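Local coordinates for protein cellulase CEL9M (Clostridium cellulolyticum, PDB 1IA6) that probably catalyses the endohydrolysis of (1->4)-beta-D-glucosidic linkages in cellulose and related beta-glucans, as a family 9 glycoside hydrolase with bound calcium and zinc ions, at residues F63-G68 with L155-A160; Y143-S148 with Y188-A193; Q195-G200 with T207-D212. All coordinates share one frame; numbering follows the deposited sequence.

Interaction 1 of 3, residues F63-G68 with L155-A160; sequences FGLPQG and LSETSA
Gly68 and Thr158 mark the nearest backbone approach of two helix segments, 64-68 and 155-160, whose axes come within 8.3 Å and run in nearly the same direction, 23° apart. Two helices running side by side in this way fit one layer of the (alpha/alpha)6 barrel of family 9 glycoside hydrolases. The approach takes place at a glycine: with no side chain on Gly68, its CA lies 4.6 Å from the CA of Thr158, and its carbonyl carbon C is 3.9 Å from Glu157 CB. Evidence for a mainly apolar contact comes from the next pair, Leu65 CD1 against Glu157 CG at 4.1 Å, where methyl meets methylene. The Leu65 side chain reaches across because its CG stands anti to the backbone N (chi1 -172°), while Glu157 bends at chi2, so that its aliphatic part rather than its carboxylate faces the leucine. All four touching residues are buried. One water makes the polar link, donating to Thr158 OG1 and to Gly64 O, which also accepts the helical bond from Gly68 N. Thr158 OG1 is itself hydrogen-bonded to Ile154 O, one turn back in its own helix, and accepts from that water at 2.8 Å.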
loop_
_atom_site.group_PDB
_atom_site.type_symbol
_atom_site.label_atom_id
_atom_site.label_comp_id
_atom_site.label_asym_id
_atom_site.label_seq_id
_atom_site.Cartn_x
_atom_site.Cartn_y
_atom_site.Cartn_z
ATOM N N PHE A 63 6.415 -9.947 -1.408
ATOM C CA PHE A 63 6.555 -9.494 -2.794
ATOM C C PHE A 63 7.044 -8.050 -2.820
ATOM O O PHE A 63 6.389 -7.164 -2.286
ATOM C CB PHE A 63 5.205 -9.580 -3.517
ATOM C CG PHE A 63 4.770 -10.984 -3.850
ATOM C CD1 PHE A 63 5.402 -11.699 -4.864
ATOM C CD2 PHE A 63 3.713 -11.577 -3.172
ATOM C CE1 PHE A 63 4.982 -12.988 -5.200
ATOM C CE2 PHE A 63 3.283 -12.865 -3.500
ATOM C CZ PHE A 63 3.919 -13.570 -4.516
ATOM N N GLY A 64 8.174 -7.819 -3.477
ATOM C CA GLY A 64 8.762 -6.488 -3.526
ATOM C C GLY A 64 7.974 -5.281 -4.011
ATOM O O GLY A 64 8.067 -4.208 -3.403
ATOM N N LEU A 65 7.205 -5.417 -5.087
ATOM C CA LEU A 65 6.483 -4.253 -5.590
ATOM C C LEU A 65 5.385 -3.776 -4.645
ATOM O O LEU A 65 5.366 -2.605 -4.261
ATOM C CB LEU A 65 5.923 -4.520 -6.995
ATOM C CG LEU A 65 5.299 -3.310 -7.707
ATOM C CD1 LEU A 65 6.199 -2.081 -7.575
ATOM C CD2 LEU A 65 5.082 -3.652 -9.180
ATOM N N PRO A 66 4.450 -4.661 -4.265
ATOM C CA PRO A 66 3.407 -4.187 -3.348
ATOM C C PRO A 66 3.965 -3.824 -1.970
ATOM O O PRO A 66 3.384 -3.006 -1.262
ATOM C CB PRO A 66 2.412 -5.353 -3.306
ATOM C CG PRO A 66 3.243 -6.549 -3.666
ATOM C CD PRO A 66 4.155 -6.023 -4.747
ATOM N N GLN A 67 5.086 -4.430 -1.586
ATOM C CA GLN A 67 5.688 -4.113 -0.292
ATOM C C GLN A 67 6.168 -2.659 -0.332
ATOM O O GLN A 67 5.901 -1.880 0.585
ATOM C CB GLN A 67 6.866 -5.052 -0.000
ATOM C CG GLN A 67 7.458 -4.926 1.405
ATOM C CD GLN A 67 6.902 -5.940 2.408
ATOM O OE1 GLN A 67 7.322 -5.969 3.568
ATOM N NE2 GLN A 67 5.964 -6.774 1.967
ATOM N N GLY A 68 6.865 -2.296 -1.407
ATOM C CA GLY A 68 7.369 -0.937 -1.550
ATOM C C GLY A 68 6.265 0.086 -1.757
ATOM O O GLY A 68 6.288 1.171 -1.174
ATOM N N LEU A 155 12.514 -0.873 -7.180
ATOM C CA LEU A 155 13.559 -0.051 -6.587
ATOM C C LEU A 155 13.078 1.372 -6.336
ATOM O O LEU A 155 13.408 1.969 -5.312
ATOM C CB LEU A 155 14.790 -0.028 -7.503
ATOM C CG LEU A 155 15.582 -1.335 -7.570
ATOM C CD1 LEU A 155 16.620 -1.273 -8.687
ATOM C CD2 LEU A 155 16.250 -1.581 -6.225
ATOM N N SER A 156 12.286 1.905 -7.262
ATOM C CA SER A 156 11.781 3.264 -7.134
ATOM C C SER A 156 10.737 3.408 -6.038
ATOM O O SER A 156 10.753 4.387 -5.299
ATOM C CB SER A 156 11.208 3.753 -8.469
ATOM O OG SER A 156 12.239 3.884 -9.432
ATOM N N GLU A 157 9.827 2.445 -5.924
ATOM C CA GLU A 157 8.822 2.540 -4.875
ATOM C C GLU A 157 9.493 2.422 -3.510
ATOM O O GLU A 157 9.102 3.097 -2.557
ATOM C CB GLU A 157 7.751 1.458 -5.036
ATOM C CG GLU A 157 6.771 1.722 -6.181
ATOM C CD GLU A 157 6.157 3.112 -6.128
ATOM O OE1 GLU A 157 5.831 3.586 -5.022
ATOM O OE2 GLU A 157 5.985 3.730 -7.199
ATOM N N THR A 158 10.511 1.571 -3.420
ATOM C CA THR A 158 11.234 1.384 -2.167
ATOM C C THR A 158 11.993 2.669 -1.851
ATOM O O THR A 158 12.037 3.109 -0.706
ATOM C CB THR A 158 12.212 0.193 -2.270
ATOM O OG1 THR A 158 11.482 -0.976 -2.664
ATOM C CG2 THR A 158 12.878 -0.076 -0.929
ATOM N N SER A 159 12.574 3.277 -2.879
ATOM C CA SER A 159 13.301 4.531 -2.709
ATOM C C SER A 159 12.354 5.602 -2.164
ATOM O O SER A 159 12.687 6.322 -1.220
ATOM C CB SER A 159 13.887 4.986 -4.050
ATOM O OG SER A 159 14.520 6.253 -3.942
ATOM N N ALA A 160 11.168 5.704 -2.761
ATOM C CA ALA A 160 10.191 6.699 -2.329
ATOM C C ALA A 160 9.782 6.460 -0.883
ATOM O O ALA A 160 9.647 7.403 -0.110
ATOM C CB ALA A 160 8.959 6.665 -3.239
HETATM O O HOH W 1 10.402 -3.428 -2.035
#

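Interaction 2 of 3, residues Y143-S148 with Y188-A193; sequences YKADPS and YAMGKA
Strand 143-145, an outermost strand of a small three-stranded antiparallel sheet, meets the last turns of helix 174-193 through Ala145 and Met190. The contact is small, burying 79 Å² over both sides, and is carried by a single methyl group. Met190 CE lies 3.6 Å from Ala145 O and 4.2 Å from Ala145 CB, so the methyl sits against both the carbonyl and the side chain of the same residue. A third neighbour, Asp146 CA, is also 4.2 Å from Met190 CE. The methionine chain is extended as far as SD and then bends at chi3 (63°), and this last turn swings CE across to the strand end. Leu155 of helix 152-169 touches both Ala145 and Met190, which places the methyl contact at the edge of the packing between the sheet and the barrel helices. On the sheet side, Ala145 is held by backbone hydrogen bonding to Phe115 of the central strand 115-119. Where the strand ends, the chain folds into an Asx turn: Asp146 OD1 accepts from Ser148 N at 2.8 Å through its anti lone pair, with an N-H...O angle of 145°. The same oxygen takes the Ser148 OG hydroxyl at 2.9 Å, this time on the syn side and 31° out of the carboxylate plane. Two donors from one residue thus grip one carboxylate oxygen, fixing the bend that carries Pro147 past the helix end, where Pro147 O accepts from Asn194 ND2.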
loop_
_atom_site.group_PDB
_atom_site.type_symbol
_atom_site.label_atom_id
_atom_site.label_comp_id
_atom_site.label_asym_id
_atom_site.label_seq_id
_atom_site.Cartn_x
_atom_site.Cartn_y
_atom_site.Cartn_z
ATOM N N TYR A 143 14.254 -13.416 -5.763
ATOM C CA TYR A 143 14.702 -12.369 -6.676
ATOM C C TYR A 143 15.512 -11.261 -6.013
ATOM O O TYR A 143 15.315 -10.925 -4.843
ATOM C CB TYR A 143 13.505 -11.721 -7.377
ATOM C CG TYR A 143 12.604 -12.664 -8.142
ATOM C CD1 TYR A 143 13.082 -13.396 -9.228
ATOM C CD2 TYR A 143 11.257 -12.801 -7.796
ATOM C CE1 TYR A 143 12.242 -14.238 -9.954
ATOM C CE2 TYR A 143 10.408 -13.641 -8.517
ATOM C CZ TYR A 143 10.909 -14.355 -9.593
ATOM O OH TYR A 143 10.076 -15.183 -10.313
ATOM N N LYS A 144 16.421 -10.686 -6.790
ATOM C CA LYS A 144 17.249 -9.591 -6.321
ATOM C C LYS A 144 17.591 -8.721 -7.520
ATOM O O LYS A 144 17.666 -9.205 -8.650
ATOM C CB LYS A 144 18.540 -10.112 -5.685
ATOM C CG LYS A 144 19.520 -10.730 -6.663
ATOM C CD LYS A 144 20.836 -11.067 -5.978
ATOM C CE LYS A 144 21.804 -11.722 -6.942
ATOM N NZ LYS A 144 23.065 -12.103 -6.254
ATOM N N ALA A 145 17.779 -7.434 -7.270
ATOM C CA ALA A 145 18.137 -6.502 -8.317
ATOM C C ALA A 145 19.617 -6.184 -8.159
ATOM O O ALA A 145 20.120 -6.073 -7.043
ATOM C CB ALA A 145 17.311 -5.233 -8.191
ATOM N N ASP A 146 20.314 -6.082 -9.283
ATOM C CA ASP A 146 21.731 -5.743 -9.297
ATOM C C ASP A 146 22.043 -5.162 -10.674
ATOM O O ASP A 146 21.149 -5.027 -11.506
ATOM C CB ASP A 146 22.600 -6.975 -8.993
ATOM C CG ASP A 146 22.323 -8.133 -9.918
ATOM O OD1 ASP A 146 22.275 -7.924 -11.145
ATOM O OD2 ASP A 146 22.165 -9.262 -9.414
ATOM N N PRO A 147 23.307 -4.796 -10.935
ATOM C CA PRO A 147 23.653 -4.222 -12.241
ATOM C C PRO A 147 23.200 -4.995 -13.481
ATOM O O PRO A 147 23.050 -4.406 -14.549
ATOM C CB PRO A 147 25.170 -4.084 -12.158
ATOM C CG PRO A 147 25.364 -3.729 -10.718
ATOM C CD PRO A 147 24.465 -4.741 -10.026
ATOM N N SER A 148 22.968 -6.296 -13.345
ATOM C CA SER A 148 22.549 -7.101 -14.489
ATOM C C SER A 148 21.096 -7.562 -14.424
ATOM O O SER A 148 20.602 -8.207 -15.349
ATOM C CB SER A 148 23.461 -8.322 -14.626
ATOM O OG SER A 148 23.388 -9.138 -13.471
ATOM N N TYR A 188 17.491 4.447 -6.109
ATOM C CA TYR A 188 17.025 5.229 -7.250
ATOM C C TYR A 188 18.083 5.148 -8.347
ATOM O O TYR A 188 17.763 4.948 -9.518
ATOM C CB TYR A 188 16.815 6.689 -6.844
ATOM C CG TYR A 188 16.512 7.609 -8.006
ATOM C CD1 TYR A 188 15.248 7.632 -8.597
ATOM C CD2 TYR A 188 17.493 8.457 -8.513
ATOM C CE1 TYR A 188 14.968 8.486 -9.666
ATOM C CE2 TYR A 188 17.228 9.311 -9.581
ATOM C CZ TYR A 188 15.966 9.321 -10.150
ATOM O OH TYR A 188 15.706 10.166 -11.201
ATOM N N ALA A 189 19.347 5.296 -7.954
ATOM C CA ALA A 189 20.460 5.232 -8.894
ATOM C C ALA A 189 20.453 3.894 -9.626
ATOM O O ALA A 189 20.629 3.842 -10.846
ATOM C CB ALA A 189 21.781 5.423 -8.155
ATOM N N MET A 190 20.261 2.812 -8.878
ATOM C CA MET A 190 20.209 1.474 -9.466
ATOM C C MET A 190 19.063 1.392 -10.467
ATOM O O MET A 190 19.211 0.841 -11.560
ATOM C CB MET A 190 19.976 0.416 -8.385
ATOM C CG MET A 190 21.146 0.169 -7.451
ATOM S SD MET A 190 20.671 -0.977 -6.124
ATOM C CE MET A 190 20.285 -2.446 -7.064
ATOM N N GLY A 191 17.918 1.940 -10.073
ATOM C CA GLY A 191 16.742 1.907 -10.922
ATOM C C GLY A 191 16.878 2.618 -12.253
ATOM O O GLY A 191 16.324 2.163 -13.255
ATOM N N LYS A 192 17.592 3.737 -12.289
ATOM C CA LYS A 192 17.728 4.436 -13.557
ATOM C C LYS A 192 18.934 3.963 -14.362
ATOM O O LYS A 192 18.990 4.164 -15.576
ATOM C CB LYS A 192 17.774 5.955 -13.351
ATOM C CG LYS A 192 19.037 6.525 -12.749
ATOM C CD LYS A 192 18.999 8.046 -12.884
ATOM C CE LYS A 192 20.228 8.714 -12.297
ATOM N NZ LYS A 192 20.204 10.188 -12.566
ATOM N N ALA A 193 19.877 3.308 -13.691
ATOM C CA ALA A 193 21.077 2.794 -14.354
ATOM C C ALA A 193 20.740 1.654 -15.320
ATOM O O ALA A 193 21.243 1.613 -16.441
ATOM C CB ALA A 193 22.080 2.317 -13.315
#

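Interaction 3 of 3, residues Q195-G200 with T207-D212; sequences QGVGNG and TSFGDD. With CA (calcium ion), chain B.
Packing against the Phe209 ring makes up most of the contact between the loop residues 195-197 and 207-209, whose end-to-end directions lie 141° apart. Gly196 lies over one face of the ring, its N 3.7 Å above the plane and offset toward the rim. Gln195 adds its CB, 3.6 Å from Phe209 CE1, and its chain crosses the phenyl group at about a right angle, with amide and ring planes 59° apart; its NE2 is bonded instead to Lys192 O. Aliphatic contact follows beside the ring. Val197 CG1 touches Phe209 CD2 and comes 3.8 Å from Ser208 N, a nitrogen buried here with no hydrogen-bonding partner in the model.

Of the two segments, 207-212 supplies the calcium ligands. Ser208 chelates the calcium ion through O at 2.4 Å and OG at 2.6 Å, since chi1 of 61° turns the hydroxyl to the ion. Asp211 binds it with both carboxylate oxygens, OD1 at 2.8 Å and OD2 at 2.5 Å, whereas Asp212 uses OD2. Two waters and Asp257 O complete the shell, and water 2 also donates to Asp212 OD1.

The site lies at the start of helix 210-224, with Tyr260 of helix 260-271 against Ser208 and Asp211, and helix 152-169 touching Val197, Phe209 and Asp212.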
loop_
_atom_site.group_PDB
_atom_site.type_symbol
_atom_site.label_atom_id
_atom_site.label_comp_id
_atom_site.label_asym_id
_atom_site.label_seq_id
_atom_site.Cartn_x
_atom_site.Cartn_y
_atom_site.Cartn_z
ATOM N N GLN A 195 17.301 -0.034 -16.707
ATOM C CA GLN A 195 15.850 0.086 -16.737
ATOM C C GLN A 195 15.031 -1.104 -17.217
ATOM O O GLN A 195 15.287 -1.676 -18.277
ATOM C CB GLN A 195 15.485 1.338 -17.540
ATOM C CG GLN A 195 15.831 2.626 -16.801
ATOM C CD GLN A 195 15.747 3.865 -17.667
ATOM O OE1 GLN A 195 14.972 3.922 -18.621
ATOM N NE2 GLN A 195 16.538 4.878 -17.324
ATOM N N GLY A 196 14.024 -1.449 -16.418
ATOM C CA GLY A 196 13.138 -2.561 -16.721
ATOM C C GLY A 196 12.322 -2.887 -15.480
ATOM O O GLY A 196 12.721 -2.521 -14.375
ATOM N N VAL A 197 11.184 -3.559 -15.634
ATOM C CA VAL A 197 10.378 -3.897 -14.462
ATOM C C VAL A 197 10.936 -5.113 -13.729
ATOM O O VAL A 197 11.585 -5.972 -14.332
ATOM C CB VAL A 197 8.901 -4.183 -14.836
ATOM C CG1 VAL A 197 8.268 -2.938 -15.439
ATOM C CG2 VAL A 197 8.819 -5.359 -15.803
ATOM N N GLY A 198 10.680 -5.177 -12.424
ATOM C CA GLY A 198 11.152 -6.288 -11.616
ATOM C C GLY A 198 10.271 -7.513 -11.784
ATOM O O GLY A 198 9.263 -7.465 -12.489
ATOM N N ASN A 199 10.646 -8.610 -11.132
ATOM C CA ASN A 199 9.895 -9.859 -11.222
ATOM C C ASN A 199 8.929 -10.041 -10.054
ATOM O O ASN A 199 9.268 -9.757 -8.907
ATOM C CB ASN A 199 10.858 -11.051 -11.253
ATOM C CG ASN A 199 11.805 -11.014 -12.442
ATOM O OD1 ASN A 199 11.374 -11.046 -13.593
ATOM N ND2 ASN A 199 13.105 -10.947 -12.163
ATOM N N GLY A 200 7.730 -10.527 -10.356
ATOM C CA GLY A 200 6.737 -10.765 -9.323
ATOM C C GLY A 200 5.978 -12.046 -9.619
ATOM O O GLY A 200 4.849 -12.239 -9.156
ATOM N N THR A 207 3.912 -3.694 -15.461
ATOM C CA THR A 207 3.890 -3.242 -16.845
ATOM C C THR A 207 4.569 -1.900 -17.094
ATOM O O THR A 207 4.777 -1.520 -18.245
ATOM C CB THR A 207 2.443 -3.109 -17.346
ATOM O OG1 THR A 207 1.773 -2.082 -16.601
ATOM C CG2 THR A 207 1.693 -4.419 -17.167
ATOM N N SER A 208 4.923 -1.184 -16.031
ATOM C CA SER A 208 5.527 0.134 -16.206
ATOM C C SER A 208 6.513 0.505 -15.112
ATOM O O SER A 208 6.326 0.130 -13.958
ATOM C CB SER A 208 4.422 1.183 -16.226
ATOM O OG SER A 208 3.725 1.156 -14.988
ATOM N N PHE A 209 7.551 1.259 -15.471
ATOM C CA PHE A 209 8.525 1.697 -14.476
ATOM C C PHE A 209 8.808 3.199 -14.562
ATOM O O PHE A 209 9.322 3.791 -13.616
ATOM C CB PHE A 209 9.827 0.889 -14.590
ATOM C CG PHE A 209 10.562 1.082 -15.884
ATOM C CD1 PHE A 209 11.330 2.219 -16.102
ATOM C CD2 PHE A 209 10.482 0.122 -16.888
ATOM C CE1 PHE A 209 12.010 2.400 -17.303
ATOM C CE2 PHE A 209 11.158 0.295 -18.094
ATOM C CZ PHE A 209 11.921 1.435 -18.300
ATOM N N GLY A 210 8.458 3.815 -15.687
ATOM C CA GLY A 210 8.685 5.244 -15.844
ATOM C C GLY A 210 7.908 6.043 -14.811
ATOM O O GLY A 210 8.360 7.085 -14.334
ATOM N N ASP A 211 6.726 5.550 -14.468
ATOM C CA ASP A 211 5.885 6.200 -13.473
ATOM C C ASP A 211 6.570 6.158 -12.106
ATOM O O ASP A 211 6.613 7.156 -11.385
ATOM C CB ASP A 211 4.513 5.505 -13.412
ATOM C CG ASP A 211 4.618 3.992 -13.233
ATOM O OD1 ASP A 211 5.487 3.360 -13.872
ATOM O OD2 ASP A 211 3.815 3.425 -12.465
ATOM N N ASP A 212 7.117 5.000 -11.756
ATOM C CA ASP A 212 7.791 4.839 -10.474
ATOM C C ASP A 212 9.065 5.678 -10.375
ATOM O O ASP A 212 9.324 6.306 -9.348
ATOM C CB ASP A 212 8.085 3.355 -10.254
ATOM C CG ASP A 212 6.825 2.519 -10.314
ATOM O OD1 ASP A 212 6.073 2.497 -9.318
ATOM O OD2 ASP A 212 6.568 1.910 -11.372
HETATM CA CA CA B . 4.627 1.094 -12.513
HETATM O O HOH W 2 3.927 1.073 -10.186
HETATM O O HOH W 3 4.893 -1.213 -11.940
#

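The three contacts form a compact cluster, their centres 10 to 12 Å apart. Helix 152-169 is common ground: it supplies residues 155-160 of interaction 1 and touches both other contacts, following strand 143-145 and preceding helix 174-193. Along the chain, interactions 1 and 2 interleave, whereas interaction 3 opens after both have closed, in the connection from helix 174-193 to helix 210-224. Direct contacts support the grouping: Ser159 OG lies 3.7 Å from Tyr188 CB, and Tyr143 CZ 3.7 Å from Asn199 CB. Glu157 OE2 stands 2.5 Å from Asp212 OD1, a separation consistent with a shared proton, so sheet, barrel helices and the calcium site at the start of helix 210-224 meet in one region.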